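Local coordinates for glycosylation Associate Protein 1 (Streptococcus agalactiae serotype V, PDB 6OYC) that probably acts with Glycosylation Associate Proteins 2 and 3 in the accessory Sec system that serves secretion of glycosylated proteins, at residues 339-344 with 377-382; 318-323 with 424-430. Numbering follows the deposited sequence.

Interaction 1. Residues 339-344 with 377-382; sequences LYKVML and FDQKFF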
loop_
_atom_site.group_PDB
_atom_site.type_symbol
_atom_site.label_atom_id
_atom_site.label_comp_id
_atom_site.label_asym_id
_atom_site.label_seq_id
_atom_site.Cartn_x
_atom_site.Cartn_y
_atom_site.Cartn_z
ATOM N N LEU A 339 -16.379 6.208 26.729
ATOM C CA LEU A 339 -15.199 5.408 27.047
ATOM C C LEU A 339 -14.884 5.476 28.534
ATOM O O LEU A 339 -14.551 4.456 29.149
ATOM C CB LEU A 339 -13.992 5.868 26.221
ATOM C CG LEU A 339 -14.002 5.586 24.705
ATOM C CD1 LEU A 339 -12.867 6.342 23.999
ATOM C CD2 LEU A 339 -13.949 4.098 24.403
ATOM N N TYR A 340 -14.987 6.676 29.118
ATOM C CA TYR A 340 -14.873 6.839 30.564
ATOM C C TYR A 340 -15.825 5.904 31.309
ATOM O O TYR A 340 -15.411 5.178 32.220
ATOM C CB TYR A 340 -15.137 8.301 30.928
ATOM C CG TYR A 340 -14.832 8.651 32.370
ATOM C CD1 TYR A 340 -13.523 8.696 32.828
ATOM C CD2 TYR A 340 -15.852 8.950 33.268
ATOM C CE1 TYR A 340 -13.236 9.017 34.147
ATOM C CE2 TYR A 340 -15.573 9.282 34.584
ATOM C CZ TYR A 340 -14.265 9.303 35.019
ATOM O OH TYR A 340 -13.978 9.623 36.322
ATOM N N LYS A 341 -17.095 5.870 30.899
ATOM C CA LYS A 341 -18.089 5.073 31.617
ATOM C C LYS A 341 -17.745 3.586 31.600
ATOM O O LYS A 341 -17.776 2.923 32.646
ATOM C CB LYS A 341 -19.480 5.308 31.028
ATOM C CG LYS A 341 -20.186 6.557 31.557
ATOM C CD LYS A 341 -21.689 6.454 31.352
ATOM C CE LYS A 341 -22.239 7.671 30.601
ATOM N NZ LYS A 341 -22.159 8.948 31.375
ATOM N N VAL A 342 -17.422 3.034 30.422
ATOM C CA VAL A 342 -17.130 1.602 30.370
ATOM C C VAL A 342 -15.812 1.290 31.069
ATOM O O VAL A 342 -15.612 0.173 31.562
ATOM C CB VAL A 342 -17.127 1.074 28.921
ATOM C CG1 VAL A 342 -18.303 1.637 28.128
ATOM C CG2 VAL A 342 -15.797 1.362 28.236
ATOM N N MET A 343 -14.905 2.266 31.145
ATOM C CA MET A 343 -13.581 2.012 31.698
ATOM C C MET A 343 -13.597 2.019 33.218
ATOM O O MET A 343 -12.868 1.239 33.844
ATOM C CB MET A 343 -12.584 3.040 31.166
ATOM C CG MET A 343 -11.949 2.612 29.845
ATOM S SD MET A 343 -11.030 3.928 29.048
ATOM C CE MET A 343 -9.506 3.922 30.006
ATOM N N LEU A 344 -14.412 2.887 33.833
ATOM C CA LEU A 344 -14.590 2.807 35.279
ATOM C C LEU A 344 -15.213 1.480 35.673
ATOM O O LEU A 344 -14.879 0.915 36.716
ATOM C CB LEU A 344 -15.448 3.956 35.790
ATOM C CG LEU A 344 -14.957 5.388 35.633
ATOM C CD1 LEU A 344 -16.161 6.272 35.752
ATOM C CD2 LEU A 344 -13.926 5.747 36.692
ATOM N N PHE A 377 -11.675 15.159 32.724
ATOM C CA PHE A 377 -12.218 14.098 33.558
ATOM C C PHE A 377 -11.498 13.973 34.889
ATOM O O PHE A 377 -11.968 13.225 35.757
ATOM C CB PHE A 377 -12.199 12.768 32.814
ATOM C CG PHE A 377 -13.179 12.709 31.687
ATOM C CD1 PHE A 377 -12.936 13.399 30.508
ATOM C CD2 PHE A 377 -14.350 11.983 31.806
ATOM C CE1 PHE A 377 -13.834 13.352 29.462
ATOM C CE2 PHE A 377 -15.255 11.930 30.760
ATOM C CZ PHE A 377 -15.000 12.615 29.588
ATOM N N ASP A 378 -10.371 14.671 35.065
ATOM C CA ASP A 378 -9.748 14.833 36.376
ATOM C C ASP A 378 -9.227 13.503 36.942
ATOM O O ASP A 378 -9.114 13.335 38.161
ATOM C CB ASP A 378 -10.750 15.508 37.330
ATOM C CG ASP A 378 -10.182 15.788 38.690
ATOM O OD1 ASP A 378 -9.092 16.395 38.753
ATOM O OD2 ASP A 378 -10.833 15.388 39.686
ATOM N N GLN A 379 -8.884 12.544 36.078
ATOM C CA GLN A 379 -8.558 11.192 36.518
ATOM C C GLN A 379 -7.342 10.657 35.773
ATOM O O GLN A 379 -7.312 10.659 34.536
ATOM C CB GLN A 379 -9.753 10.262 36.308
ATOM C CG GLN A 379 -10.853 10.458 37.326
ATOM C CD GLN A 379 -11.012 9.254 38.219
ATOM O OE1 GLN A 379 -10.128 8.945 39.018
ATOM N NE2 GLN A 379 -12.135 8.554 38.081
ATOM N N LYS A 380 -6.360 10.153 36.534
ATOM C CA LYS A 380 -5.054 9.838 35.965
ATOM C C LYS A 380 -5.104 8.614 35.051
ATOM O O LYS A 380 -4.342 8.539 34.074
ATOM C CB LYS A 380 -4.022 9.649 37.079
ATOM C CG LYS A 380 -2.593 9.476 36.552
ATOM C CD LYS A 380 -1.662 10.602 37.011
ATOM C CE LYS A 380 -0.211 10.328 36.590
ATOM N NZ LYS A 380 0.250 11.121 35.402
ATOM N N PHE A 381 -5.984 7.647 35.334
ATOM C CA PHE A 381 -6.109 6.506 34.434
ATOM C C PHE A 381 -6.675 6.914 33.075
ATOM O O PHE A 381 -6.531 6.163 32.102
ATOM C CB PHE A 381 -6.971 5.412 35.072
ATOM C CG PHE A 381 -8.451 5.611 34.887
ATOM C CD1 PHE A 381 -9.180 6.395 35.774
ATOM C CD2 PHE A 381 -9.123 4.998 33.829
ATOM C CE1 PHE A 381 -10.548 6.575 35.606
ATOM C CE2 PHE A 381 -10.494 5.178 33.649
ATOM C CZ PHE A 381 -11.207 5.960 34.540
ATOM N N PHE A 382 -7.293 8.094 32.991
ATOM C CA PHE A 382 -7.932 8.602 31.785
ATOM C C PHE A 382 -7.225 9.865 31.311
ATOM O O PHE A 382 -7.854 10.920 31.180
ATOM C CB PHE A 382 -9.416 8.884 32.068
ATOM C CG PHE A 382 -10.305 8.863 30.842
ATOM C CD1 PHE A 382 -10.722 7.658 30.287
ATOM C CD2 PHE A 382 -10.747 10.048 30.266
ATOM C CE1 PHE A 382 -11.550 7.631 29.163
ATOM C CE2 PHE A 382 -11.573 10.031 29.138
ATOM C CZ PHE A 382 -11.974 8.820 28.586
#

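Interaction 2. Residues 318-323 with 424-430; sequences LEIYFV and VRLIIDI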
loop_
_atom_site.group_PDB
_atom_site.type_symbol
_atom_site.label_atom_id
_atom_site.label_comp_id
_atom_site.label_asym_id
_atom_site.label_seq_id
_atom_site.Cartn_x
_atom_site.Cartn_y
_atom_site.Cartn_z
ATOM N N LEU A 318 -7.490 -5.591 27.883
ATOM C CA LEU A 318 -8.518 -5.639 26.837
ATOM C C LEU A 318 -8.338 -4.358 26.020
ATOM O O LEU A 318 -8.954 -3.326 26.312
ATOM C CB LEU A 318 -9.924 -5.751 27.412
ATOM C CG LEU A 318 -10.276 -7.036 28.164
ATOM C CD1 LEU A 318 -11.524 -6.827 28.995
ATOM C CD2 LEU A 318 -10.479 -8.190 27.205
ATOM N N GLU A 319 -7.468 -4.419 25.013
ATOM C CA GLU A 319 -6.997 -3.215 24.347
ATOM C C GLU A 319 -7.920 -2.849 23.191
ATOM O O GLU A 319 -8.158 -3.664 22.281
ATOM C CB GLU A 319 -5.564 -3.390 23.857
ATOM C CG GLU A 319 -4.913 -2.073 23.447
ATOM C CD GLU A 319 -3.641 -2.267 22.634
ATOM O OE1 GLU A 319 -3.200 -1.287 21.983
ATOM O OE2 GLU A 319 -3.079 -3.391 22.651
ATOM N N ILE A 320 -8.438 -1.622 23.239
ATOM C CA ILE A 320 -9.290 -1.064 22.196
ATOM C C ILE A 320 -8.431 -0.208 21.274
ATOM O O ILE A 320 -7.703 0.686 21.734
ATOM C CB ILE A 320 -10.439 -0.230 22.795
ATOM C CG1 ILE A 320 -11.296 -1.075 23.738
ATOM C CG2 ILE A 320 -11.298 0.395 21.683
ATOM C CD1 ILE A 320 -12.534 -0.370 24.221
ATOM N N TYR A 321 -8.544 -0.464 19.975
ATOM C CA TYR A 321 -7.833 0.260 18.923
ATOM C C TYR A 321 -8.821 1.236 18.284
ATOM O O TYR A 321 -9.691 0.820 17.515
ATOM C CB TYR A 321 -7.294 -0.760 17.914
ATOM C CG TYR A 321 -6.428 -0.285 16.755
ATOM C CD1 TYR A 321 -7.001 0.189 15.569
ATOM C CD2 TYR A 321 -5.041 -0.407 16.804
ATOM C CE1 TYR A 321 -6.198 0.585 14.496
ATOM C CE2 TYR A 321 -4.240 -0.019 15.732
ATOM C CZ TYR A 321 -4.824 0.483 14.588
ATOM O OH TYR A 321 -4.044 0.874 13.524
ATOM N N PHE A 322 -8.701 2.530 18.605
ATOM C CA PHE A 322 -9.748 3.523 18.328
ATOM C C PHE A 322 -9.272 4.544 17.298
ATOM O O PHE A 322 -8.469 5.437 17.616
ATOM C CB PHE A 322 -10.170 4.219 19.621
ATOM C CG PHE A 322 -11.488 4.969 19.534
ATOM C CD1 PHE A 322 -11.639 6.070 18.699
ATOM C CD2 PHE A 322 -12.566 4.603 20.336
ATOM C CE1 PHE A 322 -12.845 6.778 18.656
ATOM C CE2 PHE A 322 -13.781 5.312 20.292
ATOM C CZ PHE A 322 -13.914 6.391 19.446
ATOM N N VAL A 323 -9.805 4.444 16.084
ATOM C CA VAL A 323 -9.414 5.345 15.002
ATOM C C VAL A 323 -10.101 6.685 15.209
ATOM O O VAL A 323 -11.328 6.746 15.322
ATOM C CB VAL A 323 -9.772 4.740 13.631
ATOM C CG1 VAL A 323 -9.498 5.748 12.480
ATOM C CG2 VAL A 323 -8.995 3.448 13.402
ATOM N N VAL A 424 -4.736 -6.879 20.141
ATOM C CA VAL A 424 -5.873 -5.990 20.333
ATOM C C VAL A 424 -7.151 -6.808 20.448
ATOM O O VAL A 424 -7.331 -7.833 19.788
ATOM C CB VAL A 424 -5.947 -4.944 19.201
ATOM C CG1 VAL A 424 -7.359 -4.365 19.051
ATOM C CG2 VAL A 424 -4.982 -3.804 19.495
ATOM N N ARG A 425 -8.036 -6.363 21.327
ATOM C CA ARG A 425 -9.305 -7.041 21.537
ATOM C C ARG A 425 -10.407 -6.484 20.643
ATOM O O ARG A 425 -11.242 -7.243 20.131
ATOM C CB ARG A 425 -9.702 -6.913 23.012
ATOM C CG ARG A 425 -10.733 -7.919 23.470
ATOM C CD ARG A 425 -10.204 -9.336 23.398
ATOM N NE ARG A 425 -11.123 -10.266 24.033
ATOM C CZ ARG A 425 -11.027 -11.590 23.957
ATOM N NH1 ARG A 425 -10.042 -12.154 23.264
ATOM N NH2 ARG A 425 -11.927 -12.352 24.569
ATOM N N LEU A 426 -10.421 -5.168 20.437
ATOM C CA LEU A 426 -11.560 -4.518 19.808
ATOM C C LEU A 426 -11.088 -3.365 18.932
ATOM O O LEU A 426 -10.252 -2.561 19.359
ATOM C CB LEU A 426 -12.544 -4.012 20.873
ATOM C CG LEU A 426 -13.864 -3.396 20.403
ATOM C CD1 LEU A 426 -14.696 -4.405 19.617
ATOM C CD2 LEU A 426 -14.659 -2.853 21.607
ATOM N N ILE A 427 -11.636 -3.291 17.714
ATOM C CA ILE A 427 -11.386 -2.200 16.777
ATOM C C ILE A 427 -12.594 -1.270 16.783
ATOM O O ILE A 427 -13.736 -1.724 16.634
ATOM C CB ILE A 427 -11.115 -2.746 15.360
ATOM C CG1 ILE A 427 -9.682 -3.275 15.238
ATOM C CG2 ILE A 427 -11.368 -1.681 14.291
ATOM C CD1 ILE A 427 -9.471 -4.152 13.983
ATOM N N ILE A 428 -12.361 0.024 16.964
ATOM C CA ILE A 428 -13.434 1.013 16.872
ATOM C C ILE A 428 -13.080 2.046 15.804
ATOM O O ILE A 428 -12.079 2.771 15.922
ATOM C CB ILE A 428 -13.725 1.703 18.213
ATOM C CG1 ILE A 428 -14.266 0.695 19.229
ATOM C CG2 ILE A 428 -14.790 2.771 18.004
ATOM C CD1 ILE A 428 -14.705 1.333 20.539
ATOM N N ASP A 429 -13.920 2.130 14.780
ATOM C CA ASP A 429 -13.807 3.174 13.765
ATOM C C ASP A 429 -15.235 3.609 13.459
ATOM O O ASP A 429 -15.967 2.907 12.750
ATOM C CB ASP A 429 -13.082 2.664 12.524
ATOM C CG ASP A 429 -12.669 3.782 11.587
ATOM O OD1 ASP A 429 -13.166 4.925 11.755
ATOM O OD2 ASP A 429 -11.842 3.505 10.681
ATOM N N ILE A 430 -15.639 4.750 14.013
ATOM C CA ILE A 430 -17.045 5.141 14.015
ATOM C C ILE A 430 -17.317 6.318 13.085
ATOM O O ILE A 430 -18.440 6.828 13.060
ATOM C CB ILE A 430 -17.549 5.450 15.433
ATOM C CG1 ILE A 430 -16.635 6.462 16.127
ATOM C CG2 ILE A 430 -17.694 4.169 16.255
ATOM C CD1 ILE A 430 -17.260 7.085 17.338
HETATM O O HOH W 1 -13.333 6.676 13.622
#

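Interaction 1. Residues 339-344 with 377-382
A bulky ring projecting from a helix can be held by a loop that supplies the matching hollow, and Tyr340 is a clear example. Its side chain enters a recess lined by Phe377, Phe381 and Phe382. Phe377 covers one face of the tyrosine ring, with Phe377 CD2 3.4 Å from Tyr340 CG, while Phe381 runs nearly parallel but slid aside. Phe382 turns its face to the edge of Tyr340 in a T-shaped pair, centroids 5.2 Å apart, and the same face receives Tyr340 CB in a CH-pi contact. At the far end of the recess, Gln379 NE2 donates a hydrogen bond to Tyr340 OH (2.8 Å). Smaller bumps complete the fit: Met343 SD lies 3.7 Å from Phe382 CE1, a Met-aromatic contact at the ring edge, and Leu344 CD2 reaches Phe381 CZ at 3.5 Å. Tyr340, Phe377, Phe381 and Phe382 form an aromatic cluster, with Met343, Leu344 and Gln379 at its margins, that fastens the end of helix 329-344 to the loop following helix 360-375 in a Rossmann-like alpha/beta domain.

Interaction 2. Residues 318-323 with 424-430
Parallel strands satisfy their backbones in a staggered pattern, and 318-323 beside 426-428 follows it closely. Tyr321 uses both its groups on this neighbour: Tyr321 N donates to Leu426 O and Tyr321 O accepts from Ile428 N, each at 2.8 Å. Val323 N then donates to Ile428 O, also at 2.8 Å. At the start the register slips, because Glu319 O accepts from both Arg425 N (2.9 Å) and Leu426 N (3.3 Å); with Arg425 in a helical conformation, this is consistent with a beta bulge. The backbones of Ile320 and Phe322 bond to strand 349-354 instead. Where the strands part, a water donates to Val323 O and Asp429 OD1, both 2.6 Å from its oxygen, and weakly accepts from Ile430 N. Side chains of Trp487, Asn451 and Thr452 meet Arg425 O, Asp429 O and Ile430 O.

Polar side chains find partners beyond the pair: Glu319 has a salt bridge to Arg420, Tyr321 OH pairs with Tyr356 OH, Asp429 OD2 accepts from Asp435 N, and Arg425 bonds to Asn313 and Ser312 and lies in a cation-pi contact with Trp487. On the face carrying Ile320, Phe322, Leu426 and Ile428, Ile428 CG2 lies over the Phe322 ring. With these main-chain groups satisfied, the strands can lie buried among apolar side chains while the charged side chains find hydrogen-bonding or ionic partners around them.

How the interactions relate
Interactions 1 and 2 lie about 16 Å apart, centre to centre, and illustrate nesting in one alpha/beta domain. Residues 318-323 and 424-430 bracket the chain that contains interaction 1: the first strand leads into helix 329-344, then come strand 349-354, helix 360-375 and, past the loop of 377-382, strand 406-409. The six-stranded parallel sheet has the strand order 3-2-1-4-5-6, as in Rossmann-like folds, so interaction 2 joins the first strand to the fourth, where the two halves of the sheet meet. Interaction 1 ties together helical connections on the 3-2-1 half. The two interactions touch through Leu339 CD1 and Phe322 CE2, 4.0 Å apart. This is consistent with one Rossmann-like domain of a GT-B fold, the family's clan.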